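PDB 2Y0H: probable porin from Pseudomonas aeruginosa, which probably acts as an outer-membrane porin of the OprD family, its beta-barrel giving small solutes a water-filled path across the membrane. Local coordinates for residues Y197-I203 / D235-S240; L227-D231 / P283-N287; Q266-D272 / F294-K300. All coordinates share one frame; numbering follows the deposited sequence.

In the fold
All three contacts tie loop segments to the wall of one closed antiparallel barrel, and they differ with depth. Interaction 2 is the buried one: loop residues 283-287 meet strand 221-234, and an arginine stacks on a tyrosine. Interactions 1 and 3 lie at strand ends, partly buried, and rely on backbone and carboxylate or amide hydrogen bonds with bridging water. Strand 221-234 carries residues 227-231 of interaction 2 and leads directly into the 235-240 turn of interaction 1. Interactions 2 and 3, their centres about 11 Å apart, touch chiefly through Gln266, whose amide reaches 283-287; that segment and most of 294-300 also share one long loop. Interaction 1 stands about 20 Å from the centre of either.

Interaction 1. Residues Y197-I203 / D235-S240; sequences YGQLKDI and DGAAIS
The amide of Gln199 and the carboxylate of Asp235 meet almost perpendicular, their planes 80° apart. Asp235 OD1 lies in the amide plane, at the NE2 edge, and takes a nearly straight hydrogen bond from Gln199 NE2 at 2.8 Å; seen from the carboxylate, that donor sits above the plane. Asp235 OD2 turns its anti lone pair, the one away from OD1, to the backbone N of Asp202, 2.7 Å away. With CG opposite its own backbone N (chi1 176°), Asp235 reaches across to both donors.

Asp202 returns the grip. Asp202 OD1 is approached from above the carboxylate plane by Ala237 N at 2.9 Å, inside the type II' turn that runs from Asp235 to Ala238, with Gly236 at positive phi. Asp202 O receives Ile239 N at 2.9 Å, nearly along the C=O axis. Beyond the turn, CG1 of Ile203 packs on CG1 of Ile239 at 3.7 Å, and a water joins Ile203 O to both N and OG of Ser240, whose hydroxyl also bonds to Arg169.

The two segments are the end of barrel strand 191-200 with its turn into 204-216, and the start of the loop after strand 221-234; strand 204-216 runs between their strands. From it Arg205 makes a salt bridge to Asp235 OD1. The acids come close, Asp202 OD1 and Asp235 OD2 being 4.5 Å apart, while Lys201 offers Asp202 only a long ion pair. Arg205 and the N-H donors therefore probably offset the mutual repulsion and help keep both carboxylates ionised.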
loop_
_atom_site.group_PDB
_atom_site.type_symbol
_atom_site.label_atom_id
_atom_site.label_comp_id
_atom_site.label_asym_id
_atom_site.label_seq_id
_atom_site.Cartn_x
_atom_site.Cartn_y
_atom_site.Cartn_z
ATOM N N TYR A 197 13.506 7.270 -6.103
ATOM C CA TYR A 197 14.292 6.327 -6.881
ATOM C C TYR A 197 14.338 5.005 -6.118
ATOM O O TYR A 197 14.691 4.977 -4.939
ATOM C CB TYR A 197 15.710 6.881 -7.108
ATOM C CG TYR A 197 16.662 5.942 -7.825
ATOM C CD1 TYR A 197 16.484 5.630 -9.166
ATOM C CD2 TYR A 197 17.737 5.361 -7.155
ATOM C CE1 TYR A 197 17.355 4.771 -9.829
ATOM C CE2 TYR A 197 18.622 4.496 -7.812
ATOM C CZ TYR A 197 18.420 4.206 -9.148
ATOM O OH TYR A 197 19.281 3.356 -9.814
ATOM N N GLY A 198 13.958 3.918 -6.780
ATOM C CA GLY A 198 14.051 2.590 -6.195
ATOM C C GLY A 198 14.989 1.721 -7.021
ATOM O O GLY A 198 14.911 1.703 -8.246
ATOM N N GLN A 199 15.894 1.012 -6.362
ATOM C CA GLN A 199 16.812 0.137 -7.083
ATOM C C GLN A 199 16.939 -1.208 -6.408
ATOM O O GLN A 199 17.529 -1.305 -5.340
ATOM C CB GLN A 199 18.205 0.761 -7.164
ATOM C CG GLN A 199 19.263 -0.188 -7.728
ATOM C CD GLN A 199 20.679 0.326 -7.479
ATOM O OE1 GLN A 199 21.020 0.702 -6.357
ATOM N NE2 GLN A 199 21.497 0.373 -8.535
ATOM N N LEU A 200 16.395 -2.247 -7.029
ATOM C CA LEU A 200 16.614 -3.600 -6.546
ATOM C C LEU A 200 17.886 -4.032 -7.242
ATOM O O LEU A 200 17.861 -4.341 -8.435
ATOM C CB LEU A 200 15.472 -4.529 -6.950
ATOM C CG LEU A 200 15.036 -5.595 -5.940
ATOM C CD1 LEU A 200 14.317 -6.775 -6.609
ATOM C CD2 LEU A 200 16.167 -6.052 -5.065
ATOM N N LYS A 201 18.992 -4.031 -6.503
ATOM C CA LYS A 201 20.324 -4.214 -7.082
ATOM C C LYS A 201 20.415 -5.418 -8.018
ATOM O O LYS A 201 20.033 -6.526 -7.658
ATOM C CB LYS A 201 21.385 -4.335 -5.993
ATOM C CG LYS A 201 22.810 -4.136 -6.534
ATOM C CD LYS A 201 23.871 -4.442 -5.489
ATOM C CE LYS A 201 25.280 -4.073 -6.001
ATOM N NZ LYS A 201 25.598 -4.712 -7.316
ATOM N N ASP A 202 20.917 -5.174 -9.219
ATOM C CA ASP A 202 21.014 -6.192 -10.270
ATOM C C ASP A 202 19.711 -6.699 -10.885
ATOM O O ASP A 202 19.734 -7.610 -11.706
ATOM C CB ASP A 202 21.871 -7.370 -9.814
ATOM C CG ASP A 202 23.330 -7.031 -9.810
ATOM O OD1 ASP A 202 23.733 -6.230 -10.692
ATOM O OD2 ASP A 202 24.053 -7.543 -8.925
ATOM N N ILE A 203 18.584 -6.108 -10.519
ATOM C CA ILE A 203 17.310 -6.532 -11.098
ATOM C C ILE A 203 16.583 -5.388 -11.811
ATOM O O ILE A 203 16.380 -5.444 -13.024
ATOM C CB ILE A 203 16.406 -7.216 -10.046
ATOM C CG1 ILE A 203 17.070 -8.506 -9.586
ATOM C CG2 ILE A 203 14.996 -7.486 -10.618
ATOM C CD1 ILE A 203 16.341 -9.240 -8.472
ATOM N N ASP A 235 18.499 -3.133 -14.026
ATOM C CA ASP A 235 19.635 -2.620 -13.287
ATOM C C ASP A 235 20.755 -3.653 -13.273
ATOM O O ASP A 235 20.497 -4.846 -13.119
ATOM C CB ASP A 235 19.222 -2.272 -11.853
ATOM C CG ASP A 235 20.399 -1.818 -11.002
ATOM O OD1 ASP A 235 20.710 -0.615 -11.010
ATOM O OD2 ASP A 235 21.024 -2.662 -10.329
ATOM N N GLY A 236 21.993 -3.188 -13.423
ATOM C CA GLY A 236 23.165 -4.034 -13.248
ATOM C C GLY A 236 23.174 -5.252 -14.155
ATOM O O GLY A 236 22.931 -5.134 -15.354
ATOM N N ALA A 237 23.440 -6.422 -13.578
ATOM C CA ALA A 237 23.479 -7.671 -14.347
ATOM C C ALA A 237 22.111 -8.054 -14.889
ATOM O O ALA A 237 22.007 -8.895 -15.778
ATOM C CB ALA A 237 24.053 -8.800 -13.515
ATOM N N ALA A 238 21.063 -7.428 -14.365
ATOM C CA ALA A 238 19.710 -7.686 -14.853
ATOM C C ALA A 238 19.391 -9.186 -14.814
ATOM O O ALA A 238 19.030 -9.784 -15.817
ATOM C CB ALA A 238 19.541 -7.134 -16.271
ATOM N N ILE A 239 19.528 -9.791 -13.643
ATOM C CA ILE A 239 19.461 -11.238 -13.539
ATOM C C ILE A 239 18.075 -11.837 -13.765
ATOM O O ILE A 239 17.940 -13.051 -13.851
ATOM C CB ILE A 239 20.025 -11.718 -12.201
ATOM C CG1 ILE A 239 19.254 -11.086 -11.025
ATOM C CG2 ILE A 239 21.501 -11.378 -12.121
ATOM C CD1 ILE A 239 19.854 -11.443 -9.669
ATOM N N SER A 240 17.048 -10.996 -13.876
ATOM C CA SER A 240 15.701 -11.512 -14.095
ATOM C C SER A 240 15.235 -11.200 -15.507
ATOM O O SER A 240 14.080 -11.417 -15.846
ATOM C CB SER A 240 14.704 -10.989 -13.039
ATOM O OG SER A 240 14.097 -9.762 -13.419
HETATM O O HOH W 1 16.319 -8.101 -14.273
#

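Interaction 2. Residues L227-D231 / P283-N287; sequences LRYFD and PYVAN
Arg228 lays its guanidinium flat on the ring of Tyr284, the planes only 7° apart and the centres 3.8 Å from each other. This is a stacked cation-pi contact: CZ of Arg228 sits over the ring face, and NH1 lies over the middle of the ring. CG stands beside the backbone N (chi1 -59°), and the chain then runs extended as far as NE, which carries the flat group out across the tyrosine. At its edge the guanidinium meets the backbone of the loop. Arg228 NH1 gives a weak hydrogen bond to Tyr284 O (3.1 Å) and a sound one to a water (2.9 Å), which in turn donates weakly to Val285 O. NH2 has its stronger partner in Asp226, through a salt bridge, and this second grip helps fix the rotation of the group.

Two residues on, Phe230 points the same way. The edge of its ring faces the same carbonyl, with Phe230 CE2 3.4 Å from Tyr284 O, and its CZ rests against Tyr284 CB. Tyr284 is the centre of an inverse gamma turn, and its carbonyl meets both residues.

Strand 221-234 runs between strands 204-216 and 244-256 in the barrel wall. Tyr208 of the first touches Arg228 and Phe230; Asn249 of the second touches Arg228 and bonds to Ala286 N. With Gln266 against Val285 and Ala286, the loop packs on strands 221-234, 244-256 and 259-269.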
loop_
_atom_site.group_PDB
_atom_site.type_symbol
_atom_site.label_atom_id
_atom_site.label_comp_id
_atom_site.label_asym_id
_atom_site.label_seq_id
_atom_site.Cartn_x
_atom_site.Cartn_y
_atom_site.Cartn_z
ATOM N N LEU A 227 -1.249 13.247 -9.623
ATOM C CA LEU A 227 -0.631 12.825 -10.878
ATOM C C LEU A 227 0.635 12.031 -10.560
ATOM O O LEU A 227 1.425 12.438 -9.705
ATOM C CB LEU A 227 -0.255 14.036 -11.730
ATOM C CG LEU A 227 -1.273 15.155 -11.998
ATOM C CD1 LEU A 227 -0.709 16.172 -13.014
ATOM C CD2 LEU A 227 -2.611 14.606 -12.473
ATOM N N ARG A 228 0.831 10.901 -11.237
ATOM C CA ARG A 228 1.965 10.025 -10.928
ATOM C C ARG A 228 2.638 9.461 -12.169
ATOM O O ARG A 228 1.980 9.079 -13.138
ATOM C CB ARG A 228 1.521 8.859 -10.033
ATOM C CG ARG A 228 0.917 9.273 -8.725
ATOM C CD ARG A 228 0.471 8.071 -7.908
ATOM N NE ARG A 228 -0.403 8.480 -6.816
ATOM C CZ ARG A 228 -1.009 7.637 -5.989
ATOM N NH1 ARG A 228 -0.816 6.326 -6.113
ATOM N NH2 ARG A 228 -1.804 8.110 -5.032
ATOM N N TYR A 229 3.962 9.371 -12.122
ATOM C CA TYR A 229 4.707 8.803 -13.233
ATOM C C TYR A 229 5.845 7.920 -12.729
ATOM O O TYR A 229 6.637 8.320 -11.869
ATOM C CB TYR A 229 5.236 9.902 -14.156
ATOM C CG TYR A 229 6.082 9.400 -15.323
ATOM C CD1 TYR A 229 5.510 8.694 -16.377
ATOM C CD2 TYR A 229 7.450 9.646 -15.373
ATOM C CE1 TYR A 229 6.288 8.237 -17.445
ATOM C CE2 TYR A 229 8.227 9.200 -16.432
ATOM C CZ TYR A 229 7.639 8.496 -17.466
ATOM O OH TYR A 229 8.415 8.055 -18.518
ATOM N N PHE A 230 5.916 6.714 -13.266
ATOM C CA PHE A 230 7.013 5.821 -12.939
ATOM C C PHE A 230 7.733 5.436 -14.227
ATOM O O PHE A 230 7.103 5.116 -15.231
ATOM C CB PHE A 230 6.500 4.533 -12.292
ATOM C CG PHE A 230 5.895 4.694 -10.911
ATOM C CD1 PHE A 230 6.685 4.560 -9.764
ATOM C CD2 PHE A 230 4.524 4.873 -10.754
ATOM C CE1 PHE A 230 6.116 4.644 -8.499
ATOM C CE2 PHE A 230 3.942 4.965 -9.479
ATOM C CZ PHE A 230 4.728 4.853 -8.354
ATOM N N ASP A 231 9.054 5.425 -14.180
ATOM C CA ASP A 231 9.858 4.889 -15.269
ATOM C C ASP A 231 10.716 3.763 -14.685
ATOM O O ASP A 231 11.497 3.988 -13.758
ATOM C CB ASP A 231 10.736 6.010 -15.848
ATOM C CG ASP A 231 11.325 5.666 -17.209
ATOM O OD1 ASP A 231 11.848 4.560 -17.376
ATOM O OD2 ASP A 231 11.265 6.519 -18.119
ATOM N N PRO A 283 1.248 -1.737 -5.285
ATOM C CA PRO A 283 1.704 -0.805 -6.321
ATOM C C PRO A 283 1.074 0.563 -6.041
ATOM O O PRO A 283 -0.134 0.649 -5.824
ATOM C CB PRO A 283 1.118 -1.393 -7.616
ATOM C CG PRO A 283 0.482 -2.708 -7.244
ATOM C CD PRO A 283 0.216 -2.661 -5.780
ATOM N N TYR A 284 1.884 1.611 -6.015
ATOM C CA TYR A 284 1.406 2.934 -5.650
ATOM C C TYR A 284 0.727 3.608 -6.859
ATOM O O TYR A 284 1.291 4.508 -7.476
ATOM C CB TYR A 284 2.592 3.762 -5.141
ATOM C CG TYR A 284 2.201 5.059 -4.480
ATOM C CD1 TYR A 284 1.428 5.063 -3.324
ATOM C CD2 TYR A 284 2.588 6.281 -5.020
ATOM C CE1 TYR A 284 1.059 6.261 -2.715
ATOM C CE2 TYR A 284 2.232 7.480 -4.415
ATOM C CZ TYR A 284 1.468 7.464 -3.270
ATOM O OH TYR A 284 1.112 8.652 -2.671
ATOM N N VAL A 285 -0.474 3.142 -7.200
ATOM C CA VAL A 285 -1.136 3.533 -8.439
ATOM C C VAL A 285 -2.598 3.926 -8.258
ATOM O O VAL A 285 -3.313 3.348 -7.447
ATOM C CB VAL A 285 -1.058 2.417 -9.506
ATOM C CG1 VAL A 285 0.395 2.015 -9.753
ATOM C CG2 VAL A 285 -1.907 1.209 -9.107
ATOM N N ALA A 286 -3.022 4.918 -9.035
ATOM C CA ALA A 286 -4.399 5.415 -9.028
ATOM C C ALA A 286 -5.475 4.332 -9.088
ATOM O O ALA A 286 -6.396 4.335 -8.289
ATOM C CB ALA A 286 -4.596 6.409 -10.166
ATOM N N ASN A 287 -5.364 3.410 -10.033
ATOM C CA ASN A 287 -6.437 2.448 -10.266
ATOM C C ASN A 287 -6.298 1.124 -9.507
ATOM O O ASN A 287 -6.891 0.108 -9.884
ATOM C CB ASN A 287 -6.654 2.238 -11.769
ATOM C CG ASN A 287 -7.298 3.453 -12.427
ATOM O OD1 ASN A 287 -7.583 4.437 -11.748
ATOM N ND2 ASN A 287 -7.528 3.394 -13.748
HETATM O O HOH W 2 -2.207 4.430 -4.339
#

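Interaction 3. Residues Q266-D272 / F294-K300; sequences QKMIGND and FTRPQEK
Met268 N donates an almost straight hydrogen bond, 2.9 Å, to Glu299 O where two neighbouring strands of the antiparallel beta-barrel, 259-269 and 300-309, come together at the neck of a long loop. Lys267 and Lys300 form a non-hydrogen-bonded antiparallel pair there, their aliphatic chains side by side; the NZ of Lys300 turns to Asp329 in a salt bridge.

Deeper in, Gln266 has both ends of its amide in use. Gln266 NE2 bonds to Phe294 O at 2.8 Å, approaching from above the carbonyl plane, and more weakly to Thr293 O, while OE1 accepts from Asn287 N of the same loop. A type II turn from Arg296 to Glu299 lies within 294-300: Glu299 N reaches back to Arg296 O, and OE1 of Glu299 takes the N-H of Arg296 at 3.1 Å. Both backbone N-H groups at the ends of the turn are thereby satisfied.

At the loop mouth water does the joining. One molecule accepts from Gln298 N and donates to Gly270 O and Asp272 O, the latter having a second donor in Asn245 ND2; another accepts from Gly270 N and, weakly, from Gln298 NE2.

The Met268 side chain, bent at chi2 (-64°) and chi3, packs against the backbone and methyl of 295-296. Met268 SD lies 3.7 Å from Thr295 CA. The apolar touch is Met268 CE, 3.9 Å from the CG2 methyl of Thr295.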
loop_
_atom_site.group_PDB
_atom_site.type_symbol
_atom_site.label_atom_id
_atom_site.label_comp_id
_atom_site.label_asym_id
_atom_site.label_seq_id
_atom_site.Cartn_x
_atom_site.Cartn_y
_atom_site.Cartn_z
ATOM N N GLN A 266 -5.095 5.427 -15.977
ATOM C CA GLN A 266 -3.858 4.694 -15.745
ATOM C C GLN A 266 -3.454 4.037 -17.056
ATOM O O GLN A 266 -4.296 3.496 -17.779
ATOM C CB GLN A 266 -4.080 3.633 -14.656
ATOM C CG GLN A 266 -2.842 2.854 -14.197
ATOM C CD GLN A 266 -3.039 2.274 -12.801
ATOM O OE1 GLN A 266 -3.108 3.023 -11.813
ATOM N NE2 GLN A 266 -3.172 0.942 -12.711
ATOM N N LYS A 267 -2.165 4.071 -17.351
ATOM C CA LYS A 267 -1.674 3.568 -18.617
ATOM C C LYS A 267 -0.292 2.899 -18.465
ATOM O O LYS A 267 0.670 3.530 -18.044
ATOM C CB LYS A 267 -1.632 4.730 -19.608
ATOM C CG LYS A 267 -1.218 4.384 -21.017
ATOM C CD LYS A 267 -1.339 5.618 -21.931
ATOM C CE LYS A 267 -2.794 6.135 -22.038
ATOM N NZ LYS A 267 -3.307 6.881 -20.829
ATOM N N MET A 268 -0.223 1.613 -18.783
ATOM C CA MET A 268 1.045 0.880 -18.843
ATOM C C MET A 268 1.624 1.002 -20.252
ATOM O O MET A 268 0.930 0.770 -21.244
ATOM C CB MET A 268 0.844 -0.606 -18.513
ATOM C CG MET A 268 0.197 -0.894 -17.159
ATOM S SD MET A 268 1.227 -0.334 -15.764
ATOM C CE MET A 268 0.238 1.059 -15.199
ATOM N N ILE A 269 2.898 1.364 -20.332
ATOM C CA ILE A 269 3.591 1.486 -21.606
ATOM C C ILE A 269 4.861 0.660 -21.574
ATOM O O ILE A 269 5.631 0.722 -20.603
ATOM C CB ILE A 269 3.958 2.940 -21.879
ATOM C CG1 ILE A 269 2.691 3.811 -21.828
ATOM C CG2 ILE A 269 4.685 3.061 -23.212
ATOM C CD1 ILE A 269 2.950 5.286 -21.583
ATOM N N GLY A 270 5.085 -0.100 -22.644
ATOM C CA GLY A 270 6.250 -0.965 -22.752
ATOM C C GLY A 270 5.784 -2.404 -22.730
ATOM O O GLY A 270 4.584 -2.667 -22.676
ATOM N N ASN A 271 6.696 -3.363 -22.768
ATOM C CA ASN A 271 6.187 -4.734 -22.820
ATOM C C ASN A 271 5.969 -5.418 -21.466
ATOM O O ASN A 271 5.402 -6.510 -21.422
ATOM C CB ASN A 271 6.996 -5.617 -23.777
ATOM C CG ASN A 271 8.194 -6.206 -23.122
ATOM O OD1 ASN A 271 8.983 -5.484 -22.511
ATOM N ND2 ASN A 271 8.337 -7.529 -23.209
ATOM N N ASP A 272 6.381 -4.767 -20.370
ATOM C CA ASP A 272 6.218 -5.337 -19.029
ATOM C C ASP A 272 5.082 -4.738 -18.193
ATOM O O ASP A 272 4.711 -3.579 -18.353
ATOM C CB ASP A 272 7.528 -5.234 -18.237
ATOM C CG ASP A 272 8.615 -6.122 -18.806
ATOM O OD1 ASP A 272 8.281 -7.265 -19.185
ATOM O OD2 ASP A 272 9.785 -5.675 -18.892
ATOM N N PHE A 294 -4.521 -3.608 -12.064
ATOM C CA PHE A 294 -4.666 -2.978 -13.382
ATOM C C PHE A 294 -3.347 -2.410 -13.904
ATOM O O PHE A 294 -3.291 -1.303 -14.448
ATOM C CB PHE A 294 -5.764 -1.907 -13.342
ATOM C CG PHE A 294 -7.145 -2.483 -13.251
ATOM C CD1 PHE A 294 -7.642 -2.928 -12.036
ATOM C CD2 PHE A 294 -7.926 -2.625 -14.387
ATOM C CE1 PHE A 294 -8.910 -3.487 -11.952
ATOM C CE2 PHE A 294 -9.203 -3.184 -14.310
ATOM C CZ PHE A 294 -9.688 -3.620 -13.091
ATOM N N THR A 295 -2.283 -3.184 -13.723
ATOM C CA THR A 295 -0.950 -2.805 -14.173
ATOM C C THR A 295 -0.359 -3.875 -15.086
ATOM O O THR A 295 0.854 -4.025 -15.165
ATOM C CB THR A 295 -0.001 -2.569 -12.978
ATOM O OG1 THR A 295 -0.039 -3.706 -12.097
ATOM C CG2 THR A 295 -0.416 -1.295 -12.210
ATOM N N ARG A 296 -1.223 -4.617 -15.775
ATOM C CA ARG A 296 -0.772 -5.702 -16.655
ATOM C C ARG A 296 -0.133 -5.120 -17.910
ATOM O O ARG A 296 -0.327 -3.940 -18.204
ATOM C CB ARG A 296 -1.942 -6.636 -16.991
ATOM C CG ARG A 296 -2.412 -7.438 -15.788
ATOM C CD ARG A 296 -3.769 -8.068 -16.006
ATOM N NE ARG A 296 -3.713 -9.145 -16.988
ATOM C CZ ARG A 296 -4.698 -10.016 -17.184
ATOM N NH1 ARG A 296 -5.810 -9.931 -16.463
ATOM N NH2 ARG A 296 -4.572 -10.973 -18.096
ATOM N N PRO A 297 0.642 -5.935 -18.651
ATOM C CA PRO A 297 1.410 -5.336 -19.757
ATOM C C PRO A 297 0.504 -4.568 -20.736
ATOM O O PRO A 297 -0.509 -5.111 -21.191
ATOM C CB PRO A 297 2.063 -6.549 -20.436
ATOM C CG PRO A 297 2.059 -7.644 -19.376
ATOM C CD PRO A 297 0.832 -7.400 -18.555
ATOM N N GLN A 298 0.847 -3.314 -21.015
ATOM C CA GLN A 298 0.100 -2.473 -21.956
ATOM C C GLN A 298 -1.343 -2.101 -21.567
ATOM O O GLN A 298 -2.099 -1.600 -22.392
ATOM C CB GLN A 298 0.116 -3.091 -23.359
ATOM C CG GLN A 298 1.498 -3.162 -23.963
ATOM C CD GLN A 298 1.504 -3.764 -25.348
ATOM O OE1 GLN A 298 1.389 -4.979 -25.507
ATOM N NE2 GLN A 298 1.641 -2.917 -26.363
ATOM N N GLU A 299 -1.727 -2.326 -20.318
ATOM C CA GLU A 299 -3.107 -2.083 -19.928
ATOM C C GLU A 299 -3.464 -0.599 -19.790
ATOM O O GLU A 299 -2.728 0.169 -19.189
ATOM C CB GLU A 299 -3.420 -2.803 -18.630
ATOM C CG GLU A 299 -4.883 -2.746 -18.230
ATOM C CD GLU A 299 -5.167 -3.693 -17.085
ATOM O OE1 GLU A 299 -4.191 -4.168 -16.478
ATOM O OE2 GLU A 299 -6.346 -3.970 -16.791
ATOM N N LYS A 300 -4.605 -0.219 -20.348
ATOM C CA LYS A 300 -5.158 1.122 -20.169
ATOM C C LYS A 300 -6.434 0.984 -19.362
ATOM O O LYS A 300 -7.276 0.151 -19.676
ATOM C CB LYS A 300 -5.506 1.749 -21.521
ATOM C CG LYS A 300 -4.321 2.085 -22.421
ATOM C CD LYS A 300 -4.817 2.322 -23.849
ATOM C CE LYS A 300 -3.707 2.798 -24.783
ATOM N NZ LYS A 300 -4.028 2.526 -26.215
HETATM O O HOH W 3 3.317 -2.314 -20.360
HETATM O O HOH W 4 3.453 -0.388 -25.105
#